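Local coordinates for protein dihydrolipoyl dehydrogenase (Elizabethkingia anophelis NUHP1, PDB 6UZI) that probably oxidises the dihydrolipoyl groups of partner proteins with NAD(+) as acceptor, working as an FAD-dependent disulfide oxidoreductase with a redox-active disulfide, at residues F12-G18 with F35-E41; V118-V122 with K132-A136; A27-Q32 with L110-I116. The contacts are given in a common frame with arbitrary orientation. Residues are numbered along the deposited sequence.

Overall arrangement
All three contacts belong to the FAD-binding Rossmann-type domain. Interaction 1 pairs strands 14-17 and 37-41, the two strands of the first beta-alpha-beta unit, inside a five-strand parallel sheet. Its centre lies about 12 Å from that of interaction 2, where the chain leaves edge strand 117-120, next to 37-41, and crosses into the smaller mixed sheet. Interaction 3, centred about 10 Å from interaction 1 and about 19 Å from interaction 2, packs the crossover helix 21-32 against the end of helix 89-113, which leads into strand 117-120. Along the chain, interactions 1 and 3 alternate their segments, and interaction 2 follows both. Interactions 1 and 2 line the adenosine end of FAD, while interaction 3 packs the helices beside the same sheet.

Interaction 1. Residues F12-G18 with F35-E41; sequences FDVAVIG and FKTVIIE. With FAD (flavin-adenine dinucleotide), chain E.
F12, V38 and K36 lose the most surface where strands 14-17 and 37-41 pair. The F12 ring (chi1 m, chi2 84°) lies flat over V38, whose CB sits 3.6 Å from the ring centroid in a CH-pi contact; V38 (chi1 p) also meets A15, CG1 to CB 3.8 Å, where a small residue fits. The aliphatic part of K36 runs past F12 (CD to CD2 3.9 Å), and its amine leads away. The chain turns a corner at D13: K36 O accepts from both D13 N (2.7 Å) and V14 N (3.2 Å), while K36 N returns a bond to D13 OD2 (2.8 Å).

From there the strands run parallel, axes 4.7 Å apart at closest approach and 17° between their directions, the core of the Rossmann beta-alpha-beta unit completed by helix 21-32. V14 pairs with T37, A15 with V38, V16 with I39 and I17 with I40, through hydrogen bonds V38 N to V14 O (3.0 Å), V16 N to V38 O (2.9 Å), I40 N to V16 O (2.8 Å) and G18 N to I40 O (2.9 Å).

At the C-terminal end, G18 adopts phi/psi 114/131, and a CB there would hit FAD O4B. E41 accepts from FAD O3B at OE1 (2.7 Å) and from O2B at OE2 (a very short 2.5 Å). A largely apolar strand pair thus ends in the E41 carboxylate, which grips both adenosine ribose hydroxyls.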
loop_
_atom_site.group_PDB
_atom_site.type_symbol
_atom_site.label_atom_id
_atom_site.label_comp_id
_atom_site.label_asym_id
_atom_site.label_seq_id
_atom_site.Cartn_x
_atom_site.Cartn_y
_atom_site.Cartn_z
ATOM N N PHE A 12 2.295 -14.034 -40.528
ATOM C CA PHE A 12 1.985 -13.101 -39.456
ATOM C C PHE A 12 2.886 -11.882 -39.584
ATOM O O PHE A 12 3.943 -11.932 -40.223
ATOM C CB PHE A 12 2.160 -13.742 -38.072
ATOM C CG PHE A 12 1.306 -14.958 -37.854
ATOM C CD1 PHE A 12 1.730 -16.204 -38.285
ATOM C CD2 PHE A 12 0.085 -14.857 -37.211
ATOM C CE1 PHE A 12 0.953 -17.322 -38.083
ATOM C CE2 PHE A 12 -0.693 -15.974 -37.002
ATOM C CZ PHE A 12 -0.257 -17.209 -37.439
ATOM N N ASP A 13 2.449 -10.774 -38.973
ATOM C CA ASP A 13 3.273 -9.569 -38.940
ATOM C C ASP A 13 4.348 -9.664 -37.873
ATOM O O ASP A 13 5.510 -9.322 -38.120
ATOM C CB ASP A 13 2.413 -8.335 -38.670
ATOM C CG ASP A 13 1.484 -8.002 -39.814
ATOM O OD1 ASP A 13 1.866 -8.223 -40.985
ATOM O OD2 ASP A 13 0.368 -7.519 -39.530
ATOM N N VAL A 14 3.972 -10.150 -36.693
ATOM C CA VAL A 14 4.855 -10.247 -35.538
ATOM C C VAL A 14 4.660 -11.610 -34.900
ATOM O O VAL A 14 3.524 -12.051 -34.698
ATOM C CB VAL A 14 4.561 -9.143 -34.503
ATOM C CG1 VAL A 14 5.471 -9.291 -33.298
ATOM C CG2 VAL A 14 4.690 -7.756 -35.130
ATOM N N ALA A 15 5.764 -12.269 -34.569
ATOM C CA ALA A 15 5.743 -13.498 -33.795
ATOM C C ALA A 15 6.434 -13.243 -32.469
ATOM O O ALA A 15 7.435 -12.518 -32.408
ATOM C CB ALA A 15 6.434 -14.650 -34.523
ATOM N N VAL A 16 5.875 -13.811 -31.407
ATOM C CA VAL A 16 6.412 -13.665 -30.065
ATOM C C VAL A 16 6.714 -15.061 -29.559
ATOM O O VAL A 16 5.811 -15.897 -29.445
ATOM C CB VAL A 16 5.431 -12.933 -29.134
ATOM C CG1 VAL A 16 6.030 -12.775 -27.747
ATOM C CG2 VAL A 16 5.048 -11.576 -29.725
ATOM N N ILE A 17 7.981 -15.324 -29.282
ATOM C CA ILE A 17 8.411 -16.618 -28.772
ATOM C C ILE A 17 8.574 -16.477 -27.267
ATOM O O ILE A 17 9.468 -15.770 -26.795
ATOM C CB ILE A 17 9.703 -17.103 -29.444
ATOM C CG1 ILE A 17 9.539 -17.108 -30.966
ATOM C CG2 ILE A 17 10.058 -18.493 -28.951
ATOM C CD1 ILE A 17 10.778 -17.504 -31.702
ATOM N N GLY A 18 7.691 -17.129 -26.516
ATOM C CA GLY A 18 7.674 -17.026 -25.070
ATOM C C GLY A 18 6.411 -16.344 -24.592
ATOM O O GLY A 18 6.046 -15.294 -25.123
ATOM N N PHE A 35 -1.105 -5.184 -35.699
ATOM C CA PHE A 35 -0.320 -6.248 -36.303
ATOM C C PHE A 35 -1.072 -7.565 -36.213
ATOM O O PHE A 35 -1.755 -7.834 -35.221
ATOM C CB PHE A 35 1.019 -6.396 -35.585
ATOM C CG PHE A 35 1.948 -5.239 -35.770
ATOM C CD1 PHE A 35 2.442 -4.926 -37.025
ATOM C CD2 PHE A 35 2.330 -4.465 -34.688
ATOM C CE1 PHE A 35 3.313 -3.871 -37.198
ATOM C CE2 PHE A 35 3.192 -3.404 -34.854
ATOM C CZ PHE A 35 3.687 -3.105 -36.116
ATOM N N LYS A 36 -0.945 -8.384 -37.256
ATOM C CA LYS A 36 -1.378 -9.775 -37.179
ATOM C C LYS A 36 -0.328 -10.508 -36.358
ATOM O O LYS A 36 0.811 -10.670 -36.806
ATOM C CB LYS A 36 -1.531 -10.394 -38.561
ATOM C CG LYS A 36 -2.377 -11.660 -38.557
ATOM C CD LYS A 36 -1.937 -12.640 -39.631
ATOM C CE LYS A 36 -2.924 -13.787 -39.794
ATOM N NZ LYS A 36 -3.739 -13.620 -41.036
ATOM N N THR A 37 -0.695 -10.925 -35.150
ATOM C CA THR A 37 0.273 -11.363 -34.156
ATOM C C THR A 37 0.046 -12.814 -33.750
ATOM O O THR A 37 -1.094 -13.264 -33.595
ATOM C CB THR A 37 0.206 -10.462 -32.925
ATOM O OG1 THR A 37 0.241 -9.096 -33.347
ATOM C CG2 THR A 37 1.388 -10.720 -32.011
ATOM N N VAL A 38 1.139 -13.537 -33.561
ATOM C CA VAL A 38 1.098 -14.904 -33.070
ATOM C C VAL A 38 2.065 -15.015 -31.899
ATOM O O VAL A 38 3.109 -14.351 -31.874
ATOM C CB VAL A 38 1.444 -15.924 -34.179
ATOM C CG1 VAL A 38 2.828 -15.655 -34.752
ATOM C CG2 VAL A 38 1.341 -17.349 -33.654
ATOM N N ILE A 39 1.698 -15.823 -30.911
ATOM C CA ILE A 39 2.540 -16.074 -29.752
ATOM C C ILE A 39 2.706 -17.582 -29.618
ATOM O O ILE A 39 1.754 -18.346 -29.823
ATOM C CB ILE A 39 1.961 -15.444 -28.465
ATOM C CG1 ILE A 39 2.944 -15.590 -27.308
ATOM C CG2 ILE A 39 0.608 -16.053 -28.109
ATOM C CD1 ILE A 39 2.557 -14.785 -26.068
ATOM N N ILE A 40 3.923 -18.010 -29.301
ATOM C CA ILE A 40 4.279 -19.421 -29.251
ATOM C C ILE A 40 4.744 -19.743 -27.837
ATOM O O ILE A 40 5.562 -19.012 -27.269
ATOM C CB ILE A 40 5.367 -19.751 -30.289
ATOM C CG1 ILE A 40 4.879 -19.382 -31.692
ATOM C CG2 ILE A 40 5.739 -21.229 -30.238
ATOM C CD1 ILE A 40 5.976 -19.212 -32.701
ATOM N N GLU A 41 4.217 -20.830 -27.270
ATOM C CA GLU A 41 4.577 -21.282 -25.930
ATOM C C GLU A 41 4.750 -22.793 -25.896
ATOM O O GLU A 41 3.866 -23.532 -26.342
ATOM C CB GLU A 41 3.529 -20.874 -24.896
ATOM C CG GLU A 41 3.802 -21.461 -23.518
ATOM C CD GLU A 41 5.207 -21.157 -23.016
ATOM O OE1 GLU A 41 5.546 -19.966 -22.821
ATOM O OE2 GLU A 41 5.975 -22.120 -22.825
HETATM P PA FAD E . 9.572 -15.967 -18.703
HETATM O O1A FAD E . 8.527 -15.608 -17.715
HETATM O O2A FAD E . 10.801 -16.492 -17.952
HETATM O O5B FAD E . 9.038 -17.182 -19.591
HETATM C C5B FAD E . 9.286 -17.131 -21.005
HETATM C C4B FAD E . 8.531 -18.264 -21.649
HETATM O O4B FAD E . 9.179 -18.648 -22.874
HETATM C C3B FAD E . 8.391 -19.547 -20.815
HETATM O O3B FAD E . 7.015 -19.767 -20.537
HETATM C C2B FAD E . 8.936 -20.656 -21.734
HETATM O O2B FAD E . 8.162 -21.849 -21.666
HETATM C C1B FAD E . 8.863 -19.998 -23.109
HETATM N N9A FAD E . 9.816 -20.503 -24.085
HETATM C C8A FAD E . 11.182 -20.553 -23.959
HETATM N N7A FAD E . 11.801 -21.000 -25.022
HETATM C C5A FAD E . 10.772 -21.271 -25.917
HETATM C C6A FAD E . 10.764 -21.766 -27.231
HETATM N N6A FAD E . 11.869 -22.051 -27.926
HETATM N N1A FAD E . 9.565 -21.931 -27.832
HETATM C C2A FAD E . 8.457 -21.614 -27.153
HETATM N N3A FAD E . 8.341 -21.131 -25.913
HETATM C C4A FAD E . 9.545 -20.977 -25.342
HETATM N N1 FAD E . 9.778 -11.119 -10.767
HETATM C C2 FAD E . 9.145 -10.024 -10.281
HETATM O O2 FAD E . 9.117 -8.969 -10.912
HETATM N N3 FAD E . 8.500 -10.088 -9.058
HETATM C C4 FAD E . 8.422 -11.199 -8.238
HETATM O O4 FAD E . 7.810 -11.147 -7.172
HETATM C C4X FAD E . 9.092 -12.358 -8.763
HETATM N N5 FAD E . 9.044 -13.462 -8.075
HETATM C C5X FAD E . 9.643 -14.588 -8.621
HETATM C C6 FAD E . 9.551 -15.793 -7.928
HETATM C C7 FAD E . 10.075 -16.966 -8.457
HETATM C C7M FAD E . 9.938 -18.252 -7.685
HETATM C C8 FAD E . 10.712 -16.937 -9.712
HETATM C C8M FAD E . 11.234 -18.201 -10.346
HETATM C C9 FAD E . 10.825 -15.731 -10.396
HETATM C C9A FAD E . 10.294 -14.561 -9.866
HETATM N N10 FAD E . 10.340 -13.340 -10.565
HETATM C C10 FAD E . 9.744 -12.224 -10.043
HETATM C "C1'" FAD E . 10.992 -13.252 -11.876
HETATM C "C2'" FAD E . 9.993 -13.323 -13.024
HETATM O "O2'" FAD E . 9.439 -14.635 -13.137
HETATM C "C3'" FAD E . 10.633 -12.901 -14.347
HETATM O "O3'" FAD E . 11.416 -11.732 -14.151
HETATM C "C4'" FAD E . 9.602 -12.637 -15.444
HETATM O "O4'" FAD E . 8.754 -13.783 -15.542
HETATM C "C5'" FAD E . 10.225 -12.298 -16.782
HETATM O "O5'" FAD E . 9.566 -13.152 -17.734
HETATM P P FAD E . 9.799 -13.110 -19.346
HETATM O O1P FAD E . 8.629 -12.665 -20.145
HETATM O O2P FAD E . 11.069 -12.400 -19.763
HETATM O O3P FAD E . 10.044 -14.681 -19.528
#

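Interaction 2. Residues V118-V122 with K132-A136; sequences VLQGV and KVTKA. With FAD (flavin-adenine dinucleotide), chain E.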
loop_
_atom_site.group_PDB
_atom_site.type_symbol
_atom_site.label_atom_id
_atom_site.label_comp_id
_atom_site.label_asym_id
_atom_site.label_seq_id
_atom_site.Cartn_x
_atom_site.Cartn_y
_atom_site.Cartn_z
ATOM N N VAL A 118 -2.657 -18.368 -30.777
ATOM C CA VAL A 118 -1.852 -19.014 -29.754
ATOM C C VAL A 118 -1.481 -20.394 -30.266
ATOM O O VAL A 118 -2.358 -21.213 -30.571
ATOM C CB VAL A 118 -2.588 -19.093 -28.410
ATOM C CG1 VAL A 118 -1.731 -19.820 -27.388
ATOM C CG2 VAL A 118 -2.918 -17.700 -27.922
ATOM N N LEU A 119 -0.181 -20.649 -30.358
ATOM C CA LEU A 119 0.345 -21.930 -30.794
ATOM C C LEU A 119 1.102 -22.551 -29.637
ATOM O O LEU A 119 1.924 -21.882 -29.002
ATOM C CB LEU A 119 1.269 -21.772 -32.005
ATOM C CG LEU A 119 0.656 -21.229 -33.297
ATOM C CD1 LEU A 119 1.697 -21.132 -34.389
ATOM C CD2 LEU A 119 -0.485 -22.125 -33.736
ATOM N N GLN A 120 0.819 -23.822 -29.365
ATOM C CA GLN A 120 1.536 -24.572 -28.345
ATOM C C GLN A 120 2.669 -25.341 -29.003
ATOM O O GLN A 120 2.446 -26.087 -29.962
ATOM C CB GLN A 120 0.610 -25.543 -27.617
ATOM C CG GLN A 120 1.373 -26.565 -26.784
ATOM C CD GLN A 120 0.495 -27.303 -25.790
ATOM O OE1 GLN A 120 -0.697 -27.014 -25.659
ATOM N NE2 GLN A 120 1.083 -28.272 -25.088
ATOM N N GLY A 121 3.870 -25.155 -28.499
ATOM C CA GLY A 121 5.014 -25.872 -29.023
ATOM C C GLY A 121 6.292 -25.082 -28.834
ATOM O O GLY A 121 6.297 -23.950 -28.357
ATOM N N VAL A 122 7.391 -25.730 -29.204
ATOM C CA VAL A 122 8.713 -25.121 -29.152
ATOM C C VAL A 122 8.949 -24.369 -30.453
ATOM O O VAL A 122 8.826 -24.937 -31.544
ATOM C CB VAL A 122 9.801 -26.179 -28.910
ATOM C CG1 VAL A 122 11.185 -25.581 -29.112
ATOM C CG2 VAL A 122 9.672 -26.737 -27.511
ATOM N N LYS A 132 9.953 -22.652 -36.918
ATOM C CA LYS A 132 9.375 -23.984 -36.789
ATOM C C LYS A 132 8.748 -24.129 -35.410
ATOM O O LYS A 132 9.364 -23.769 -34.403
ATOM C CB LYS A 132 10.433 -25.068 -37.000
ATOM C CG LYS A 132 9.892 -26.491 -36.884
ATOM C CD LYS A 132 10.973 -27.491 -36.478
ATOM C CE LYS A 132 11.814 -27.966 -37.661
ATOM N NZ LYS A 132 13.005 -28.753 -37.211
ATOM N N VAL A 133 7.525 -24.657 -35.371
ATOM C CA VAL A 133 6.789 -24.867 -34.128
ATOM C C VAL A 133 6.570 -26.366 -33.968
ATOM O O VAL A 133 5.757 -26.965 -34.686
ATOM C CB VAL A 133 5.451 -24.109 -34.111
ATOM C CG1 VAL A 133 4.734 -24.317 -32.780
ATOM C CG2 VAL A 133 5.669 -22.628 -34.394
ATOM N N THR A 134 7.282 -26.973 -33.024
ATOM C CA THR A 134 7.216 -28.410 -32.796
ATOM C C THR A 134 6.284 -28.706 -31.626
ATOM O O THR A 134 6.526 -28.250 -30.504
ATOM C CB THR A 134 8.607 -28.983 -32.533
ATOM O OG1 THR A 134 9.510 -28.528 -33.546
ATOM C CG2 THR A 134 8.558 -30.490 -32.563
ATOM N N LYS A 135 5.235 -29.483 -31.886
ATOM C CA LYS A 135 4.284 -29.868 -30.856
ATOM C C LYS A 135 4.862 -30.990 -29.992
ATOM O O LYS A 135 5.950 -31.512 -30.246
ATOM C CB LYS A 135 2.963 -30.300 -31.492
ATOM C CG LYS A 135 2.165 -29.179 -32.140
ATOM C CD LYS A 135 0.957 -29.735 -32.877
ATOM C CE LYS A 135 0.082 -28.630 -33.447
ATOM N NZ LYS A 135 -0.996 -29.188 -34.320
ATOM N N ALA A 136 4.087 -31.405 -28.986
ATOM C CA ALA A 136 4.555 -32.422 -28.047
ATOM C C ALA A 136 4.777 -33.763 -28.738
ATOM O O ALA A 136 5.748 -34.468 -28.440
ATOM C CB ALA A 136 3.566 -32.567 -26.891
HETATM P PA FAD E . 9.572 -15.967 -18.703
HETATM O O1A FAD E . 8.527 -15.608 -17.715
HETATM O O2A FAD E . 10.801 -16.492 -17.952
HETATM O O5B FAD E . 9.038 -17.182 -19.591
HETATM C C5B FAD E . 9.286 -17.131 -21.005
HETATM C C4B FAD E . 8.531 -18.264 -21.649
HETATM O O4B FAD E . 9.179 -18.648 -22.874
HETATM C C3B FAD E . 8.391 -19.547 -20.815
HETATM O O3B FAD E . 7.015 -19.767 -20.537
HETATM C C2B FAD E . 8.936 -20.656 -21.734
HETATM O O2B FAD E . 8.162 -21.849 -21.666
HETATM C C1B FAD E . 8.863 -19.998 -23.109
HETATM N N9A FAD E . 9.816 -20.503 -24.085
HETATM C C8A FAD E . 11.182 -20.553 -23.959
HETATM N N7A FAD E . 11.801 -21.000 -25.022
HETATM C C5A FAD E . 10.772 -21.271 -25.917
HETATM C C6A FAD E . 10.764 -21.766 -27.231
HETATM N N6A FAD E . 11.869 -22.051 -27.926
HETATM N N1A FAD E . 9.565 -21.931 -27.832
HETATM C C2A FAD E . 8.457 -21.614 -27.153
HETATM N N3A FAD E . 8.341 -21.131 -25.913
HETATM C C4A FAD E . 9.545 -20.977 -25.342
HETATM N N1 FAD E . 9.778 -11.119 -10.767
HETATM C C2 FAD E . 9.145 -10.024 -10.281
HETATM O O2 FAD E . 9.117 -8.969 -10.912
HETATM N N3 FAD E . 8.500 -10.088 -9.058
HETATM C C4 FAD E . 8.422 -11.199 -8.238
HETATM O O4 FAD E . 7.810 -11.147 -7.172
HETATM C C4X FAD E . 9.092 -12.358 -8.763
HETATM N N5 FAD E . 9.044 -13.462 -8.075
HETATM C C5X FAD E . 9.643 -14.588 -8.621
HETATM C C6 FAD E . 9.551 -15.793 -7.928
HETATM C C7 FAD E . 10.075 -16.966 -8.457
HETATM C C7M FAD E . 9.938 -18.252 -7.685
HETATM C C8 FAD E . 10.712 -16.937 -9.712
HETATM C C8M FAD E . 11.234 -18.201 -10.346
HETATM C C9 FAD E . 10.825 -15.731 -10.396
HETATM C C9A FAD E . 10.294 -14.561 -9.866
HETATM N N10 FAD E . 10.340 -13.340 -10.565
HETATM C C10 FAD E . 9.744 -12.224 -10.043
HETATM C "C1'" FAD E . 10.992 -13.252 -11.876
HETATM C "C2'" FAD E . 9.993 -13.323 -13.024
HETATM O "O2'" FAD E . 9.439 -14.635 -13.137
HETATM C "C3'" FAD E . 10.633 -12.901 -14.347
HETATM O "O3'" FAD E . 11.416 -11.732 -14.151
HETATM C "C4'" FAD E . 9.602 -12.637 -15.444
HETATM O "O4'" FAD E . 8.754 -13.783 -15.542
HETATM C "C5'" FAD E . 10.225 -12.298 -16.782
HETATM O "O5'" FAD E . 9.566 -13.152 -17.734
HETATM P P FAD E . 9.799 -13.110 -19.346
HETATM O O1P FAD E . 8.629 -12.665 -20.145
HETATM O O2P FAD E . 11.069 -12.400 -19.763
HETATM O O3P FAD E . 10.044 -14.681 -19.528
HETATM O O HOH W 1 10.634 -26.010 -33.192
#
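Strand 118-120 ends here and its chain swings away, so that the directions L119 CA to V122 CA and K132 CA to K135 CA run 99° apart: this is a crossing from the parallel Rossmann sheet into the small mixed sheet beside it. V122 opens the new strand by pairing with T134 as an antiparallel hydrogen-bonded pair, CA to CA 5.1 Å. V122 N donates to T134 O and T134 N to V122 O, both at 3.0 Å, and V133 CA adds a CA-H...O contact to V122 O at 3.3 Å.

The bend falls at G121, with phi/psi 152/175, angles at which a side chain would be jammed against the preceding carbonyl; a CB would also clash with T134 O and V133 CG1. Without one, G121 CA comes within 3.2 Å of T134 O. The apolar L119 and V133 meet beside the bend, CD1 to CG2 at 4.2 Å, joining the edge of one sheet to the other; V133 also packs on I40. K135 is exposed, so its charged end can lead away into solvent, while its CG lies 3.8 Å from Q120 O.

The bend also lines the adenine pocket: V122 CA is 3.6 Å from FAD N1A and G121 O 3.4 Å from FAD C2A. Beside the pair, water 1 forms a bridge, donating to V122 O (2.7 Å) and hydrogen-bonding with T134 OG1 (2.8 Å).

Interaction 3. Residues A27-Q32 with L110-I116; sequences AIRCAQ and LMDKNKI
Helix 27-32, the later part of the Rossmann crossover helix, packs against the last turn of helix 89-113 and the loop beyond it. The closest CA atoms are those of A31 and N114, 6.1 Å apart. The second helix ends in a Schellman motif: K115 takes the C-prime position at phi/psi 60/40, with I116 N hydrogen-bonded to M111 O (3.0 Å) and K115 N to D112 O (3.1 Å), so that I116 folds back toward the first helix.

The main bump is I28 (chi1 m, chi2 t), fitted among L110, M111, N114 and I116: its CD1 lies 4.0 Å from L110 CB, its CG1 3.7 Å from M111 CE and its CG2 3.5 Å from N114 OD1. In return, I116 fills the shallow groove beside A27 and A31, CD1 to A27 CB 3.9 Å and CG1 to A31 CB 4.0 Å; these small alanines let the chains close up, and A31 CB sits 3.4 Å from N114 O. I473 of the second subunit packs on both I28 and L110.

N114 ND2 donates a hydrogen bond to L110 O (2.7 Å), while water 2 bridges N114 OD1 (2.6 Å) and Q32 NE2 (an unusually short 2.4 Å). Without direct hydrogen bonds across it, the interface rests on apolar fit and on the bridging water.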
loop_
_atom_site.group_PDB
_atom_site.type_symbol
_atom_site.label_atom_id
_atom_site.label_comp_id
_atom_site.label_asym_id
_atom_site.label_seq_id
_atom_site.Cartn_x
_atom_site.Cartn_y
_atom_site.Cartn_z
ATOM N N ALA A 27 2.607 -9.122 -27.089
ATOM C CA ALA A 27 1.646 -9.560 -28.096
ATOM C C ALA A 27 0.389 -8.701 -28.072
ATOM O O ALA A 27 -0.094 -8.270 -29.125
ATOM C CB ALA A 27 1.295 -11.034 -27.887
ATOM N N ILE A 28 -0.138 -8.413 -26.880
ATOM C CA ILE A 28 -1.340 -7.588 -26.782
ATOM C C ILE A 28 -1.081 -6.208 -27.364
ATOM O O ILE A 28 -1.903 -5.663 -28.111
ATOM C CB ILE A 28 -1.814 -7.499 -25.320
ATOM C CG1 ILE A 28 -2.281 -8.867 -24.826
ATOM C CG2 ILE A 28 -2.914 -6.471 -25.173
ATOM C CD1 ILE A 28 -2.636 -8.887 -23.363
ATOM N N ARG A 29 0.073 -5.626 -27.041
ATOM C CA ARG A 29 0.388 -4.309 -27.570
ATOM C C ARG A 29 0.579 -4.346 -29.082
ATOM O O ARG A 29 0.214 -3.387 -29.773
ATOM C CB ARG A 29 1.627 -3.757 -26.864
ATOM C CG ARG A 29 1.872 -2.280 -27.091
ATOM C CD ARG A 29 0.912 -1.457 -26.278
ATOM N NE ARG A 29 1.028 -0.045 -26.621
ATOM C CZ ARG A 29 0.141 0.624 -27.349
ATOM N NH1 ARG A 29 -0.938 0.005 -27.807
ATOM N NH2 ARG A 29 0.332 1.907 -27.612
ATOM N N CYS A 30 1.126 -5.442 -29.618
ATOM C CA CYS A 30 1.223 -5.582 -31.070
ATOM C C CYS A 30 -0.156 -5.707 -31.698
ATOM O O CYS A 30 -0.418 -5.136 -32.764
ATOM C CB CYS A 30 2.088 -6.788 -31.439
ATOM S SG CYS A 30 3.860 -6.485 -31.299
ATOM N N ALA A 31 -1.045 -6.469 -31.062
ATOM C CA ALA A 31 -2.410 -6.567 -31.557
ATOM C C ALA A 31 -3.138 -5.223 -31.462
ATOM O O ALA A 31 -3.917 -4.873 -32.357
ATOM C CB ALA A 31 -3.157 -7.658 -30.792
ATOM N N GLN A 32 -2.900 -4.457 -30.391
ATOM C CA GLN A 32 -3.566 -3.163 -30.262
ATOM C C GLN A 32 -3.108 -2.189 -31.340
ATOM O O GLN A 32 -3.875 -1.311 -31.749
ATOM C CB GLN A 32 -3.331 -2.568 -28.874
ATOM C CG GLN A 32 -4.002 -3.326 -27.733
ATOM C CD GLN A 32 -3.747 -2.689 -26.367
ATOM O OE1 GLN A 32 -2.854 -1.854 -26.213
ATOM N NE2 GLN A 32 -4.508 -3.117 -25.363
ATOM N N LEU A 110 -7.389 -13.007 -22.528
ATOM C CA LEU A 110 -6.823 -11.817 -23.153
ATOM C C LEU A 110 -6.354 -12.111 -24.571
ATOM O O LEU A 110 -6.514 -11.278 -25.472
ATOM C CB LEU A 110 -5.664 -11.280 -22.319
ATOM C CG LEU A 110 -6.048 -10.730 -20.950
ATOM C CD1 LEU A 110 -4.815 -10.211 -20.257
ATOM C CD2 LEU A 110 -7.108 -9.659 -21.057
ATOM N N MET A 111 -5.807 -13.306 -24.793
ATOM C CA MET A 111 -5.347 -13.669 -26.127
ATOM C C MET A 111 -6.508 -13.716 -27.108
ATOM O O MET A 111 -6.404 -13.186 -28.221
ATOM C CB MET A 111 -4.612 -15.012 -26.081
ATOM C CG MET A 111 -3.413 -15.044 -25.143
ATOM S SD MET A 111 -2.038 -14.010 -25.686
ATOM C CE MET A 111 -2.187 -12.565 -24.637
ATOM N N ASP A 112 -7.635 -14.321 -26.703
ATOM C CA ASP A 112 -8.788 -14.406 -27.597
ATOM C C ASP A 112 -9.373 -13.033 -27.863
ATOM O O ASP A 112 -9.753 -12.722 -28.997
ATOM C CB ASP A 112 -9.880 -15.301 -27.005
ATOM C CG ASP A 112 -9.457 -16.746 -26.883
ATOM O OD1 ASP A 112 -10.181 -17.509 -26.211
ATOM O OD2 ASP A 112 -8.385 -17.117 -27.409
ATOM N N LYS A 113 -9.445 -12.197 -26.824
ATOM C CA LYS A 113 -10.037 -10.876 -26.981
ATOM C C LYS A 113 -9.242 -10.030 -27.969
ATOM O O LYS A 113 -9.825 -9.303 -28.782
ATOM C CB LYS A 113 -10.158 -10.200 -25.616
ATOM C CG LYS A 113 -10.948 -8.929 -25.632
ATOM C CD LYS A 113 -10.677 -8.090 -24.401
ATOM C CE LYS A 113 -10.272 -6.679 -24.790
ATOM N NZ LYS A 113 -10.634 -5.706 -23.730
ATOM N N ASN A 114 -7.914 -10.134 -27.938
ATOM C CA ASN A 114 -7.055 -9.366 -28.824
ATOM C C ASN A 114 -6.807 -10.060 -30.158
ATOM O O ASN A 114 -6.035 -9.541 -30.974
ATOM C CB ASN A 114 -5.720 -9.071 -28.141
ATOM C CG ASN A 114 -5.855 -8.094 -26.994
ATOM O OD1 ASN A 114 -5.705 -6.892 -27.177
ATOM N ND2 ASN A 114 -6.117 -8.607 -25.800
ATOM N N LYS A 115 -7.475 -11.190 -30.405
ATOM C CA LYS A 115 -7.393 -11.918 -31.677
ATOM C C LYS A 115 -5.961 -12.357 -31.976
ATOM O O LYS A 115 -5.502 -12.317 -33.122
ATOM C CB LYS A 115 -7.961 -11.082 -32.829
ATOM C CG LYS A 115 -9.422 -10.696 -32.642
ATOM C CD LYS A 115 -10.300 -11.934 -32.592
ATOM C CE LYS A 115 -11.725 -11.611 -32.188
ATOM N NZ LYS A 115 -11.933 -11.775 -30.724
ATOM N N ILE A 116 -5.261 -12.810 -30.936
ATOM C CA ILE A 116 -3.901 -13.310 -31.076
ATOM C C ILE A 116 -3.956 -14.814 -31.278
ATOM O O ILE A 116 -4.600 -15.533 -30.504
ATOM C CB ILE A 116 -3.053 -12.965 -29.842
ATOM C CG1 ILE A 116 -2.859 -11.455 -29.712
ATOM C CG2 ILE A 116 -1.705 -13.665 -29.919
ATOM C CD1 ILE A 116 -2.535 -11.013 -28.304
HETATM O O HOH W 2 -6.286 -4.732 -25.775
#